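Local coordinates for protein rhodopsin (Todarodes pacificus, PDB 2Z73) that senses light through bound retinal, whose 11-cis to all-trans isomerization activates G-protein signaling to phospholipase C in squid vision, at residues A[162-175]-A[196-208]. Residues are numbered along the deposited sequence; the frame is centred on the assembly and turned at random.
With RET (retinal), chain D.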
loop_
_atom_site.group_PDB
_atom_site.type_symbol
_atom_site.label_atom_id
_atom_site.label_comp_id
_atom_site.label_asym_id
_atom_site.label_seq_id
_atom_site.Cartn_x
_atom_site.Cartn_y
_atom_site.Cartn_z
ATOM N N TRP A 162 2.284 -6.639 13.702
ATOM C CA TRP A 162 1.952 -5.232 13.847
ATOM C C TRP A 162 0.563 -4.947 13.267
ATOM O O TRP A 162 -0.335 -4.498 13.978
ATOM C CB TRP A 162 3.014 -4.396 13.133
ATOM C CG TRP A 162 2.862 -2.925 13.290
ATOM C CD1 TRP A 162 2.230 -2.072 12.436
ATOM C CD2 TRP A 162 3.367 -2.122 14.361
ATOM N NE1 TRP A 162 2.314 -0.782 12.906
ATOM C CE2 TRP A 162 3.007 -0.786 14.088
ATOM C CE3 TRP A 162 4.092 -2.403 15.527
ATOM C CZ2 TRP A 162 3.346 0.271 14.941
ATOM C CZ3 TRP A 162 4.430 -1.351 16.374
ATOM C CH2 TRP A 162 4.056 -0.030 16.074
ATOM N N SER A 163 0.390 -5.234 11.978
ATOM C CA SER A 163 -0.877 -5.005 11.282
ATOM C C SER A 163 -2.096 -5.600 11.982
ATOM O O SER A 163 -3.117 -4.937 12.135
ATOM C CB SER A 163 -0.804 -5.561 9.869
ATOM O OG SER A 163 0.243 -4.950 9.151
ATOM N N VAL A 164 -1.998 -6.855 12.392
ATOM C CA VAL A 164 -3.121 -7.471 13.063
ATOM C C VAL A 164 -3.374 -6.760 14.384
ATOM O O VAL A 164 -4.519 -6.436 14.713
ATOM C CB VAL A 164 -2.861 -8.960 13.335
ATOM C CG1 VAL A 164 -4.101 -9.606 13.948
ATOM C CG2 VAL A 164 -2.474 -9.646 12.043
ATOM N N LEU A 165 -2.297 -6.502 15.123
ATOM C CA LEU A 165 -2.380 -5.842 16.420
ATOM C C LEU A 165 -3.172 -4.540 16.465
ATOM O O LEU A 165 -4.026 -4.349 17.335
ATOM C CB LEU A 165 -0.976 -5.571 16.958
ATOM C CG LEU A 165 -0.911 -4.703 18.217
ATOM C CD1 LEU A 165 -1.702 -5.355 19.350
ATOM C CD2 LEU A 165 0.534 -4.513 18.607
ATOM N N TRP A 166 -2.894 -3.636 15.536
ATOM C CA TRP A 166 -3.580 -2.356 15.536
ATOM C C TRP A 166 -4.923 -2.338 14.831
ATOM O O TRP A 166 -5.597 -1.311 14.809
ATOM C CB TRP A 166 -2.657 -1.280 14.957
ATOM C CG TRP A 166 -1.404 -1.159 15.753
ATOM C CD1 TRP A 166 -0.128 -1.260 15.289
ATOM C CD2 TRP A 166 -1.307 -1.004 17.173
ATOM N NE1 TRP A 166 0.763 -1.185 16.332
ATOM C CE2 TRP A 166 0.066 -1.028 17.501
ATOM C CE3 TRP A 166 -2.247 -0.850 18.203
ATOM C CZ2 TRP A 166 0.527 -0.904 18.821
ATOM C CZ3 TRP A 166 -1.790 -0.725 19.518
ATOM C CH2 TRP A 166 -0.413 -0.754 19.812
ATOM N N ALA A 167 -5.322 -3.472 14.269
ATOM C CA ALA A 167 -6.599 -3.543 13.578
ATOM C C ALA A 167 -7.579 -4.447 14.304
ATOM O O ALA A 167 -8.787 -4.375 14.071
ATOM C CB ALA A 167 -6.399 -4.039 12.157
ATOM N N ILE A 168 -7.069 -5.278 15.206
ATOM C CA ILE A 168 -7.937 -6.207 15.912
ATOM C C ILE A 168 -8.682 -5.632 17.113
ATOM O O ILE A 168 -9.589 -6.274 17.649
ATOM C CB ILE A 168 -7.154 -7.464 16.347
ATOM C CG1 ILE A 168 -8.129 -8.625 16.538
ATOM C CG2 ILE A 168 -6.355 -7.186 17.616
ATOM C CD1 ILE A 168 -7.466 -9.993 16.470
ATOM N N GLY A 169 -8.314 -4.423 17.528
ATOM C CA GLY A 169 -8.968 -3.809 18.666
ATOM C C GLY A 169 -10.478 -3.932 18.617
ATOM O O GLY A 169 -11.074 -4.598 19.461
ATOM N N PRO A 170 -11.130 -3.311 17.627
ATOM C CA PRO A 170 -12.583 -3.366 17.496
ATOM C C PRO A 170 -13.165 -4.779 17.529
ATOM O O PRO A 170 -14.352 -4.968 17.825
ATOM C CB PRO A 170 -12.828 -2.667 16.167
ATOM C CG PRO A 170 -11.748 -1.647 16.149
ATOM C CD PRO A 170 -10.556 -2.474 16.566
ATOM N N ILE A 171 -12.339 -5.773 17.224
ATOM C CA ILE A 171 -12.809 -7.150 17.235
ATOM C C ILE A 171 -13.092 -7.566 18.672
ATOM O O ILE A 171 -13.940 -8.421 18.926
ATOM C CB ILE A 171 -11.769 -8.108 16.618
ATOM C CG1 ILE A 171 -11.617 -7.805 15.128
ATOM C CG2 ILE A 171 -12.177 -9.565 16.850
ATOM C CD1 ILE A 171 -12.894 -7.971 14.326
ATOM N N PHE A 172 -12.394 -6.942 19.614
ATOM C CA PHE A 172 -12.575 -7.277 21.017
ATOM C C PHE A 172 -13.244 -6.211 21.870
ATOM O O PHE A 172 -13.190 -6.268 23.095
ATOM C CB PHE A 172 -11.230 -7.671 21.626
ATOM C CG PHE A 172 -10.709 -8.983 21.123
ATOM C CD1 PHE A 172 -11.504 -10.129 21.198
ATOM C CD2 PHE A 172 -9.436 -9.084 20.575
ATOM C CE1 PHE A 172 -11.037 -11.355 20.732
ATOM C CE2 PHE A 172 -8.957 -10.305 20.107
ATOM C CZ PHE A 172 -9.760 -11.441 20.186
ATOM N N GLY A 173 -13.885 -5.242 21.226
ATOM C CA GLY A 173 -14.573 -4.200 21.968
ATOM C C GLY A 173 -13.852 -2.869 22.022
ATOM O O GLY A 173 -14.477 -1.821 22.161
ATOM N N TRP A 174 -12.533 -2.907 21.924
ATOM C CA TRP A 174 -11.740 -1.689 21.954
ATOM C C TRP A 174 -11.925 -0.979 20.612
ATOM O O TRP A 174 -10.994 -0.861 19.810
ATOM C CB TRP A 174 -10.279 -2.047 22.193
ATOM C CG TRP A 174 -9.373 -0.882 22.345
ATOM C CD1 TRP A 174 -9.701 0.365 22.787
ATOM C CD2 TRP A 174 -7.961 -0.876 22.122
ATOM N NE1 TRP A 174 -8.575 1.150 22.858
ATOM C CE2 TRP A 174 -7.492 0.412 22.455
ATOM C CE3 TRP A 174 -7.046 -1.838 21.680
ATOM C CZ2 TRP A 174 -6.142 0.766 22.357
ATOM C CZ3 TRP A 174 -5.701 -1.489 21.585
ATOM C CH2 TRP A 174 -5.264 -0.196 21.923
ATOM N N GLY A 175 -13.147 -0.517 20.388
ATOM C CA GLY A 175 -13.486 0.153 19.153
ATOM C C GLY A 175 -14.558 -0.671 18.467
ATOM O O GLY A 175 -15.113 -1.598 19.068
ATOM N N THR A 196 -13.037 4.448 25.325
ATOM C CA THR A 196 -12.619 3.255 24.606
ATOM C C THR A 196 -12.403 3.507 23.117
ATOM O O THR A 196 -11.305 3.327 22.606
ATOM C CB THR A 196 -13.663 2.125 24.755
ATOM O OG1 THR A 196 -13.926 1.901 26.145
ATOM C CG2 THR A 196 -13.144 0.830 24.119
ATOM N N THR A 197 -13.464 3.921 22.431
ATOM C CA THR A 197 -13.394 4.174 20.998
ATOM C C THR A 197 -12.307 5.165 20.610
ATOM O O THR A 197 -11.561 4.940 19.647
ATOM C CB THR A 197 -14.726 4.712 20.450
ATOM O OG1 THR A 197 -15.800 3.832 20.821
ATOM C CG2 THR A 197 -14.653 4.814 18.931
ATOM N N ARG A 198 -12.207 6.258 21.359
ATOM C CA ARG A 198 -11.222 7.294 21.060
ATOM C C ARG A 198 -9.784 6.845 21.217
ATOM O O ARG A 198 -8.918 7.266 20.450
ATOM C CB ARG A 198 -11.481 8.530 21.929
ATOM C CG ARG A 198 -10.517 9.678 21.686
ATOM C CD ARG A 198 -11.028 10.971 22.299
ATOM N NE ARG A 198 -12.085 11.576 21.492
ATOM C CZ ARG A 198 -12.717 12.702 21.810
ATOM N NH1 ARG A 198 -12.399 13.343 22.925
ATOM N NH2 ARG A 198 -13.656 13.194 21.010
ATOM N N SER A 199 -9.516 5.996 22.203
ATOM C CA SER A 199 -8.154 5.501 22.417
ATOM C C SER A 199 -7.749 4.591 21.264
ATOM O O SER A 199 -6.610 4.645 20.783
ATOM C CB SER A 199 -8.050 4.739 23.748
ATOM O OG SER A 199 -9.038 3.731 23.862
ATOM N N ASN A 200 -8.681 3.758 20.816
ATOM C CA ASN A 200 -8.403 2.859 19.709
ATOM C C ASN A 200 -8.152 3.669 18.442
ATOM O O ASN A 200 -7.285 3.324 17.645
ATOM C CB ASN A 200 -9.560 1.888 19.498
ATOM C CG ASN A 200 -9.245 0.839 18.453
ATOM O OD1 ASN A 200 -9.843 0.818 17.378
ATOM N ND2 ASN A 200 -8.298 -0.040 18.767
ATOM N N ILE A 201 -8.908 4.745 18.251
ATOM C CA ILE A 201 -8.693 5.591 17.078
ATOM C C ILE A 201 -7.303 6.203 17.178
ATOM O O ILE A 201 -6.510 6.129 16.241
ATOM C CB ILE A 201 -9.711 6.744 16.993
ATOM C CG1 ILE A 201 -11.094 6.196 16.656
ATOM C CG2 ILE A 201 -9.257 7.751 15.955
ATOM C CD1 ILE A 201 -12.156 7.243 16.541
ATOM N N LEU A 202 -7.003 6.809 18.322
ATOM C CA LEU A 202 -5.698 7.432 18.512
ATOM C C LEU A 202 -4.579 6.421 18.277
ATOM O O LEU A 202 -3.517 6.760 17.746
ATOM C CB LEU A 202 -5.596 8.022 19.921
ATOM C CG LEU A 202 -6.588 9.161 20.175
ATOM C CD1 LEU A 202 -6.518 9.577 21.625
ATOM C CD2 LEU A 202 -6.280 10.335 19.253
ATOM N N CYS A 203 -4.826 5.176 18.671
ATOM C CA CYS A 203 -3.845 4.118 18.483
ATOM C C CYS A 203 -3.686 3.787 16.999
ATOM O O CYS A 203 -2.565 3.587 16.512
ATOM C CB CYS A 203 -4.269 2.864 19.242
ATOM S SG CYS A 203 -3.813 2.859 20.975
ATOM N N MET A 204 -4.813 3.719 16.292
ATOM C CA MET A 204 -4.793 3.413 14.873
ATOM C C MET A 204 -3.982 4.454 14.130
ATOM O O MET A 204 -3.031 4.124 13.413
ATOM C CB MET A 204 -6.212 3.366 14.302
ATOM C CG MET A 204 -6.900 2.017 14.460
ATOM S SD MET A 204 -8.501 1.965 13.675
ATOM C CE MET A 204 -8.967 0.277 13.990
ATOM N N PHE A 205 -4.357 5.716 14.309
ATOM C CA PHE A 205 -3.676 6.824 13.659
ATOM C C PHE A 205 -2.200 6.947 14.015
ATOM O O PHE A 205 -1.353 7.116 13.145
ATOM C CB PHE A 205 -4.387 8.123 14.012
ATOM C CG PHE A 205 -5.537 8.444 13.108
ATOM C CD1 PHE A 205 -5.339 9.184 11.952
ATOM C CD2 PHE A 205 -6.809 7.992 13.395
ATOM C CE1 PHE A 205 -6.391 9.466 11.096
ATOM C CE2 PHE A 205 -7.863 8.270 12.546
ATOM C CZ PHE A 205 -7.651 9.012 11.390
ATOM N N ILE A 206 -1.885 6.864 15.298
ATOM C CA ILE A 206 -0.501 7.002 15.733
ATOM C C ILE A 206 0.339 5.743 15.512
ATOM O O ILE A 206 1.392 5.805 14.879
ATOM C CB ILE A 206 -0.459 7.443 17.213
ATOM C CG1 ILE A 206 -1.208 8.770 17.351
ATOM C CG2 ILE A 206 0.970 7.633 17.671
ATOM C CD1 ILE A 206 -1.601 9.129 18.764
ATOM N N LEU A 207 -0.123 4.602 16.012
ATOM C CA LEU A 207 0.637 3.365 15.841
ATOM C C LEU A 207 0.536 2.776 14.437
ATOM O O LEU A 207 1.535 2.389 13.838
ATOM C CB LEU A 207 0.198 2.315 16.863
ATOM C CG LEU A 207 0.580 2.556 18.327
ATOM C CD1 LEU A 207 2.070 2.871 18.420
ATOM C CD2 LEU A 207 -0.245 3.697 18.895
ATOM N N GLY A 208 -0.676 2.709 13.909
ATOM C CA GLY A 208 -0.862 2.148 12.588
ATOM C C GLY A 208 -0.423 3.025 11.436
ATOM O O GLY A 208 0.173 2.537 10.477
HETATM C C1 RET D . -6.287 5.518 9.157
HETATM C C2 RET D . -5.308 6.573 8.565
HETATM C C3 RET D . -4.805 6.286 7.160
HETATM C C4 RET D . -4.236 4.864 7.012
HETATM C C5 RET D . -5.153 3.792 7.601
HETATM C C6 RET D . -6.089 4.063 8.567
HETATM C C7 RET D . -7.008 2.991 9.136
HETATM C C8 RET D . -8.071 2.396 8.437
HETATM C C9 RET D . -9.000 1.315 8.792
HETATM C C10 RET D . -9.868 1.029 7.812
HETATM C C11 RET D . -10.893 0.013 7.711
HETATM C C12 RET D . -11.748 -0.219 6.668
HETATM C C13 RET D . -12.061 0.489 5.367
HETATM C C14 RET D . -12.936 -0.072 4.478
HETATM C C15 RET D . -13.306 0.558 3.205
HETATM C C16 RET D . -6.142 5.503 10.679
HETATM C C17 RET D . -7.721 6.074 8.875
HETATM C C18 RET D . -4.863 2.460 6.959
HETATM C C19 RET D . -8.898 0.613 10.131
HETATM C C20 RET D . -11.356 1.841 5.121
HETATM O O HOH W 1 -6.415 -2.405 17.566
#
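The hydroxyl of S199 joins the turn after helix 149-167 to the next transmembrane helix: W174 NE1 donates to S199 OG over 2.8 Å, nearly straight at 162° and within the indole plane. S199 OG is also bonded to T196 O, three residues back (2.6 Å), because chi1 of 52° folds the hydroxyl between its own backbone N and carbonyl carbon; S195 O is a second carbonyl partner. A small hydroxyl suits this place, since it can accept from the indole while bonding back to T196 O, which also takes N200 N. The W174 indole lies against helix 195-224, with N200 CB over its five-membered ring, 3.7 Å from the centroid, and C203 SG set obliquely at 3.4 Å from CZ2. With W174 replaced by an alanine, S199 OG would probably lose its indole donor, and a gap would open beside N200 and C203. Asparagine suits position 200 by pairing this aliphatic CB with an amide: its ND2 donates to a water that accepts from G169 N and donates to L165 O. G169 suits the spot because a CB there would collide with N200 ND2. Deeper in the membrane, W166 presents a flat indole face to L207 CB, 3.5 Å from the five-membered ring centroid, while L165 CG lies over the opposite face. M204, unbranched and extended beyond CG, is long enough to meet P170 CG tip to tip through its CE (4.0 Å) and bring its SD to retinal C19, 3.8 Å away. Helices 162-167 and 196-208 run nearly antiparallel (158°), the packing of transmembrane helices 4 and 5 beside the retinal pocket in the seven-helix rhodopsin fold.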